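Local coordinates for protein probable dehydrogenase (Mesorhizobium loti, PDB 3T37) that probably catalyses the oxidation of pyridoxine at its 4-hydroxymethyl group, using a bound FAD cofactor, as a member of the GMC oxidoreductase family, at residues C102-G107 against S200-D205; H460-G465 against A502-A507. All coordinates share one frame; numbering follows the deposited sequence.

Contact 1 of 2, residues C102-G107 against S200-D205; sequences CLHAMG and SLNIRD. With FAD (flavin-adenine dinucleotide), chain B.
Met106 O is gripped from the 200-205 segment by two neighbours in sequence: Asn202 N donates a nearly straight hydrogen bond of 3.0 Å (162° at the hydrogen), and Leu201 CA adds a CA-H...O contact at 3.3 Å from Met106 O. A single backbone bridge, Gly107 with Leu201, thereby ties the two loops together. Leu201 CD2 lies against this join, meeting the backbone of Met106 and Gly107. Asn202 sits at the centre of an inverse gamma turn, and its amide does a different job on each side: ND2 is held by Pro158 O, while OD1 takes a hydrogen from a water at 2.7 Å that also donates to Gly107 O. The His104 ring approaches the same OD1 obliquely, CE1 at 4.2 Å, with ring and amide planes only 25° apart. A chi1 of 81° sets His104 CG between the backbone N and carbonyl carbon, carrying the ring over one face of the isoalloxazine, tilted against it, where it meets His506 edge-to-face. With an alanine here, loss of the imidazole would probably open a gap beside the Asn202 amide and leave the His506 ring without that aromatic neighbour. Backbone atoms of 102-107 read the flavin edge: Ala105 N donates to FAD N5 at 2.9 Å, Gly107 N to FAD O4 at 3.0 Å, and Gly107 O accepts from FAD N3 at 2.9 Å. Two amide hydrogens directed at N5 and O4 would be expected to draw electron density toward this edge, consistent with a loop that both positions the flavin and eases its reduction.

Contact 2 of 2, residues H460-G465 against A502-A507; sequences HHHPCG and AGPIHA. With FAD (flavin-adenine dinucleotide), chain B.
His462 and Pro504 run side by side, pointing the same way, so that the imidazole presents one face to the proline. Pro504 CA sits 3.6 Å from the centroid of the His462 ring, 27° off its normal, a CH-pi contact displaced toward the rim nearest CE1. Ile505 N lies over the same face, higher above the plane but over the ring centre. The opposite face receives His460 O, close but too poorly angled to bond, while His462 CE1 stands over the centre of the His460 ring, 3.2 Å above its plane. The ring is further fixed by a hydrogen bond between His462 ND1 and His308 ND1, the two rings standing at about 90°. The His-Pro-Cys-Gly of 462-465 opens the His-Pro-X-Gly-Thr sequence of the C-terminal GMC region; in relatives the histidine of this motif lies beside the flavin in the active site, consistent with FAD N10 here facing the edge of the His462 ring. His461 turns to the dimethylbenzene end of the isoalloxazine, with methyl C7M centred 3.7 Å over one face of its imidazole. Against the CB of His462, Ile505 supplies the apolar part. With chi1 at 63°, its CG1 lies between the backbone N and carbonyl carbon, and the extended chain carries CD1 to 3.9 Å from His462 CB and 4.1 Å from Cys464 CB. The same CD1 touches Pro463 O. Past Ile505, helix 506-522 begins beside the flavin pyrimidine, where Pro504 CB also lies.

How the contacts relate
Both contacts are buried and both close on FAD, yet contact 2 lies almost at the centre of the chain while contact 1 sits about 13 Å from it, centre to centre. In contact 1 His104 lies over one flavin face and the backbone of 105-107 lines the N5/O4/N3 edge; His461, His462 and Pro504 of contact 2 lie toward the opposite face, and His506 returns to the side of His104. Contact 1 is polar, a backbone bridge with an ordered water. Contact 2 relies on imidazole faces, a proline and an isoleucine methyl, with polar bonds going to residues such as His308. The His104 and His506 rings join the flavin-binding loop to the start of helix 506-522.

Contact 1 of 2, residues C102-G107 against S200-D205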
# COMPACT_ATOMS: atom_id res chain seq x y z
N CYS A 102 28.63 -3.27 -3.83
CA CYS A 102 29.80 -4.14 -3.58
C CYS A 102 30.86 -3.42 -2.74
O CYS A 102 31.82 -4.03 -2.26
CB CYS A 102 30.42 -4.60 -4.90
SG CYS A 102 29.32 -5.50 -6.00
N LEU A 103 30.68 -2.11 -2.59
CA LEU A 103 31.64 -1.25 -1.90
C LEU A 103 31.06 -0.72 -0.61
O LEU A 103 31.78 -0.19 0.25
CB LEU A 103 32.00 -0.06 -2.79
CG LEU A 103 33.36 -0.10 -3.49
CD1 LEU A 103 33.60 -1.46 -4.12
CD2 LEU A 103 33.46 1.02 -4.53
N HIS A 104 29.74 -0.86 -0.46
CA HIS A 104 29.02 -0.07 0.54
C HIS A 104 29.16 -0.50 2.01
O HIS A 104 29.53 -1.64 2.30
CB HIS A 104 27.58 0.30 0.09
CG HIS A 104 26.54 -0.76 0.27
ND1 HIS A 104 25.22 -0.56 -0.11
CD2 HIS A 104 26.60 -2.02 0.75
CE1 HIS A 104 24.52 -1.65 0.15
NE2 HIS A 104 25.33 -2.55 0.68
N ALA A 105 28.90 0.44 2.93
CA ALA A 105 28.96 0.14 4.37
C ALA A 105 27.78 -0.75 4.79
O ALA A 105 27.59 -1.04 5.97
CB ALA A 105 28.99 1.43 5.19
N MET A 106 27.01 -1.16 3.78
CA MET A 106 25.89 -2.11 3.88
C MET A 106 24.80 -1.77 4.90
O MET A 106 24.02 -2.64 5.30
CB MET A 106 26.38 -3.57 3.96
CG MET A 106 27.37 -3.90 5.07
SD MET A 106 28.60 -5.12 4.57
CE MET A 106 30.00 -4.10 4.10
N GLY A 107 24.72 -0.50 5.30
CA GLY A 107 23.65 -0.02 6.16
C GLY A 107 22.33 0.12 5.41
O GLY A 107 22.29 0.54 4.25
N SER A 200 20.58 -1.36 10.95
CA SER A 200 20.25 -2.60 10.27
C SER A 200 21.21 -2.78 9.08
O SER A 200 21.67 -1.79 8.51
CB SER A 200 18.80 -2.56 9.81
OG SER A 200 17.94 -2.42 10.94
N LEU A 201 21.54 -4.02 8.74
CA LEU A 201 22.56 -4.31 7.72
C LEU A 201 22.07 -5.36 6.72
O LEU A 201 21.30 -6.26 7.07
CB LEU A 201 23.84 -4.82 8.39
CG LEU A 201 24.48 -4.00 9.51
CD1 LEU A 201 25.49 -4.83 10.28
CD2 LEU A 201 25.14 -2.75 8.92
N ASN A 202 22.53 -5.23 5.47
CA ASN A 202 22.26 -6.26 4.47
C ASN A 202 23.30 -7.36 4.60
O ASN A 202 24.32 -7.37 3.90
CB ASN A 202 22.27 -5.69 3.05
CG ASN A 202 21.20 -4.65 2.84
OD1 ASN A 202 21.46 -3.59 2.27
ND2 ASN A 202 19.97 -4.94 3.29
N ILE A 203 23.02 -8.27 5.52
CA ILE A 203 23.92 -9.35 5.87
C ILE A 203 23.09 -10.61 6.02
O ILE A 203 21.94 -10.55 6.45
CB ILE A 203 24.64 -9.01 7.18
CG1 ILE A 203 25.92 -8.24 6.88
CG2 ILE A 203 24.96 -10.26 8.00
CD1 ILE A 203 26.69 -7.83 8.14
N ARG A 204 23.66 -11.74 5.64
CA ARG A 204 23.02 -13.04 5.84
C ARG A 204 24.09 -14.06 6.17
O ARG A 204 25.08 -14.20 5.44
CB ARG A 204 22.25 -13.47 4.60
CG ARG A 204 21.82 -14.92 4.63
CD ARG A 204 20.37 -15.09 4.19
NE ARG A 204 19.44 -14.45 5.12
CZ ARG A 204 18.12 -14.46 4.98
NH1 ARG A 204 17.57 -15.08 3.94
NH2 ARG A 204 17.35 -13.85 5.87
N ASP A 205 23.90 -14.77 7.29
CA ASP A 205 24.83 -15.81 7.71
C ASP A 205 26.25 -15.27 7.84
O ASP A 205 27.22 -15.94 7.48
CB ASP A 205 24.78 -17.01 6.75
CG ASP A 205 23.37 -17.56 6.55
OD1 ASP A 205 22.57 -17.57 7.52
OD2 ASP A 205 23.06 -18.00 5.41
PA FAD B . 25.45 2.37 -8.67
O1A FAD B . 26.75 3.08 -8.40
O2A FAD B . 25.13 1.32 -7.61
O5B FAD B . 25.46 1.63 -10.09
C5B FAD B . 25.87 2.30 -11.26
C4B FAD B . 26.40 1.21 -12.18
O4B FAD B . 26.46 1.69 -13.51
C3B FAD B . 27.80 0.76 -11.80
O3B FAD B . 27.78 -0.66 -11.76
C2B FAD B . 28.66 1.30 -12.94
O2B FAD B . 29.83 0.56 -13.20
C1B FAD B . 27.68 1.29 -14.11
N9A FAD B . 27.96 2.29 -15.14
C8A FAD B . 28.27 3.61 -14.94
N7A FAD B . 28.42 4.19 -16.16
C5A FAD B . 28.20 3.28 -17.12
C6A FAD B . 28.23 3.34 -18.52
N6A FAD B . 28.40 4.51 -19.15
N1A FAD B . 27.96 2.20 -19.25
C2A FAD B . 27.67 1.01 -18.60
N3A FAD B . 27.64 0.96 -17.22
C4A FAD B . 27.91 2.07 -16.49
N1 FAD B . 24.09 3.41 0.85
C2 FAD B . 23.41 2.93 1.94
O2 FAD B . 22.18 3.01 1.99
N3 FAD B . 24.08 2.38 3.01
C4 FAD B . 25.45 2.32 3.00
O4 FAD B . 26.05 1.83 3.94
C4X FAD B . 26.15 2.80 1.90
N5 FAD B . 27.51 2.73 1.89
C5X FAD B . 28.23 3.20 0.80
C6 FAD B . 29.62 3.10 0.82
C7 FAD B . 30.35 3.54 -0.27
C7M FAD B . 31.85 3.44 -0.25
C8 FAD B . 29.68 4.07 -1.36
C8M FAD B . 30.50 4.56 -2.50
C9 FAD B . 28.29 4.18 -1.39
C9A FAD B . 27.55 3.73 -0.30
N10 FAD B . 26.17 3.81 -0.28
C10 FAD B . 25.46 3.34 0.82
C1' FAD B . 25.41 4.41 -1.42
C2' FAD B . 24.78 3.36 -2.31
O2' FAD B . 25.70 2.31 -2.49
C3' FAD B . 24.47 4.02 -3.64
O3' FAD B . 23.76 5.23 -3.42
C4' FAD B . 23.64 3.10 -4.51
O4' FAD B . 24.39 1.93 -4.75
C5' FAD B . 23.34 3.82 -5.82
O5' FAD B . 22.87 2.91 -6.77
P FAD B . 22.79 3.35 -8.31
O1P FAD B . 22.04 2.27 -9.07
O2P FAD B . 22.12 4.73 -8.39
O3P FAD B . 24.30 3.49 -8.82
O HOH W 1 21.33 -0.87 1.89

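Contact 2 of 2, residues H460-G465 against A502-A507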
# COMPACT_ATOMS: atom_id res chain seq x y z
N HIS A 460 29.77 11.12 2.75
CA HIS A 460 29.11 9.96 3.32
C HIS A 460 28.84 8.97 2.20
O HIS A 460 28.31 7.89 2.44
CB HIS A 460 27.78 10.38 3.94
CG HIS A 460 27.27 9.45 4.99
ND1 HIS A 460 27.60 8.12 5.04
CD2 HIS A 460 26.45 9.67 6.04
CE1 HIS A 460 27.01 7.56 6.07
NE2 HIS A 460 26.29 8.47 6.70
N HIS A 461 29.20 9.37 0.97
CA HIS A 461 29.01 8.55 -0.24
C HIS A 461 27.56 8.40 -0.68
O HIS A 461 27.15 7.32 -1.11
CB HIS A 461 29.62 7.14 -0.08
CG HIS A 461 31.07 7.13 0.28
ND1 HIS A 461 32.08 7.44 -0.62
CD2 HIS A 461 31.70 6.81 1.44
CE1 HIS A 461 33.25 7.34 -0.02
NE2 HIS A 461 33.05 6.95 1.23
N HIS A 462 26.77 9.48 -0.61
CA HIS A 462 25.38 9.43 -1.09
C HIS A 462 25.06 10.47 -2.18
O HIS A 462 24.10 11.24 -2.02
CB HIS A 462 24.41 9.67 0.08
CG HIS A 462 24.67 8.81 1.27
ND1 HIS A 462 24.40 9.22 2.56
CD2 HIS A 462 25.18 7.56 1.38
CE1 HIS A 462 24.74 8.27 3.41
NE2 HIS A 462 25.21 7.24 2.72
N PRO A 463 25.84 10.51 -3.27
CA PRO A 463 25.54 11.52 -4.30
C PRO A 463 24.23 11.17 -4.98
O PRO A 463 23.95 9.99 -5.20
CB PRO A 463 26.70 11.35 -5.30
CG PRO A 463 27.07 9.88 -5.17
CD PRO A 463 26.93 9.60 -3.68
N CYS A 464 23.43 12.18 -5.31
CA CYS A 464 22.13 11.94 -5.94
C CYS A 464 21.59 13.26 -6.48
O CYS A 464 22.17 14.31 -6.23
CB CYS A 464 21.14 11.39 -4.92
SG CYS A 464 20.68 12.63 -3.62
N GLY A 465 20.49 13.20 -7.22
CA GLY A 465 19.73 14.39 -7.55
C GLY A 465 20.01 15.02 -8.91
O GLY A 465 19.35 15.99 -9.30
N ALA A 502 17.06 11.31 4.94
CA ALA A 502 17.85 11.61 6.14
C ALA A 502 19.17 10.84 6.24
O ALA A 502 20.20 11.37 6.68
CB ALA A 502 17.01 11.36 7.39
N GLY A 503 19.15 9.56 5.86
CA GLY A 503 20.32 8.73 6.04
C GLY A 503 20.76 8.16 4.71
O GLY A 503 20.42 8.69 3.67
N PRO A 504 21.52 7.06 4.76
CA PRO A 504 22.02 6.37 3.56
C PRO A 504 20.89 6.07 2.58
O PRO A 504 19.76 5.73 2.98
CB PRO A 504 22.63 5.09 4.12
CG PRO A 504 23.07 5.47 5.55
CD PRO A 504 21.97 6.42 6.01
N ILE A 505 21.19 6.18 1.29
CA ILE A 505 20.14 6.22 0.28
C ILE A 505 19.93 4.93 -0.51
O ILE A 505 19.13 4.91 -1.45
CB ILE A 505 20.41 7.37 -0.72
CG1 ILE A 505 21.73 7.13 -1.46
CG2 ILE A 505 20.47 8.69 0.02
CD1 ILE A 505 22.00 8.17 -2.58
N HIS A 506 20.63 3.86 -0.15
CA HIS A 506 20.52 2.61 -0.91
C HIS A 506 19.07 2.13 -0.97
O HIS A 506 18.58 1.81 -2.05
CB HIS A 506 21.37 1.49 -0.29
CG HIS A 506 21.53 0.29 -1.16
ND1 HIS A 506 21.48 -1.00 -0.66
CD2 HIS A 506 21.76 0.17 -2.49
CE1 HIS A 506 21.67 -1.85 -1.65
NE2 HIS A 506 21.84 -1.17 -2.77
N ALA A 507 18.39 2.09 0.18
CA ALA A 507 17.01 1.60 0.22
C ALA A 507 16.10 2.43 -0.69
O ALA A 507 15.31 1.89 -1.45
CB ALA A 507 16.47 1.61 1.67
PA FAD B . 25.45 2.37 -8.67
O1A FAD B . 26.75 3.08 -8.40
O2A FAD B . 25.13 1.32 -7.61
O5B FAD B . 25.46 1.63 -10.09
C5B FAD B . 25.87 2.30 -11.26
C4B FAD B . 26.40 1.21 -12.18
O4B FAD B . 26.46 1.69 -13.51
C3B FAD B . 27.80 0.76 -11.80
O3B FAD B . 27.78 -0.66 -11.76
C2B FAD B . 28.66 1.30 -12.94
O2B FAD B . 29.83 0.56 -13.20
C1B FAD B . 27.68 1.29 -14.11
N9A FAD B . 27.96 2.29 -15.14
C8A FAD B . 28.27 3.61 -14.94
N7A FAD B . 28.42 4.19 -16.16
C5A FAD B . 28.20 3.28 -17.12
C6A FAD B . 28.23 3.34 -18.52
N6A FAD B . 28.40 4.51 -19.15
N1A FAD B . 27.96 2.20 -19.25
C2A FAD B . 27.67 1.01 -18.60
N3A FAD B . 27.64 0.96 -17.22
C4A FAD B . 27.91 2.07 -16.49
N1 FAD B . 24.09 3.41 0.85
C2 FAD B . 23.41 2.93 1.94
O2 FAD B . 22.18 3.01 1.99
N3 FAD B . 24.08 2.38 3.01
C4 FAD B . 25.45 2.32 3.00
O4 FAD B . 26.05 1.83 3.94
C4X FAD B . 26.15 2.80 1.90
N5 FAD B . 27.51 2.73 1.89
C5X FAD B . 28.23 3.20 0.80
C6 FAD B . 29.62 3.10 0.82
C7 FAD B . 30.35 3.54 -0.27
C7M FAD B . 31.85 3.44 -0.25
C8 FAD B . 29.68 4.07 -1.36
C8M FAD B . 30.50 4.56 -2.50
C9 FAD B . 28.29 4.18 -1.39
C9A FAD B . 27.55 3.73 -0.30
N10 FAD B . 26.17 3.81 -0.28
C10 FAD B . 25.46 3.34 0.82
C1' FAD B . 25.41 4.41 -1.42
C2' FAD B . 24.78 3.36 -2.31
O2' FAD B . 25.70 2.31 -2.49
C3' FAD B . 24.47 4.02 -3.64
O3' FAD B . 23.76 5.23 -3.42
C4' FAD B . 23.64 3.10 -4.51
O4' FAD B . 24.39 1.93 -4.75
C5' FAD B . 23.34 3.82 -5.82
O5' FAD B . 22.87 2.91 -6.77
P FAD B . 22.79 3.35 -8.31
O1P FAD B . 22.04 2.27 -9.07
O2P FAD B . 22.12 4.73 -8.39
O3P FAD B . 24.30 3.49 -8.82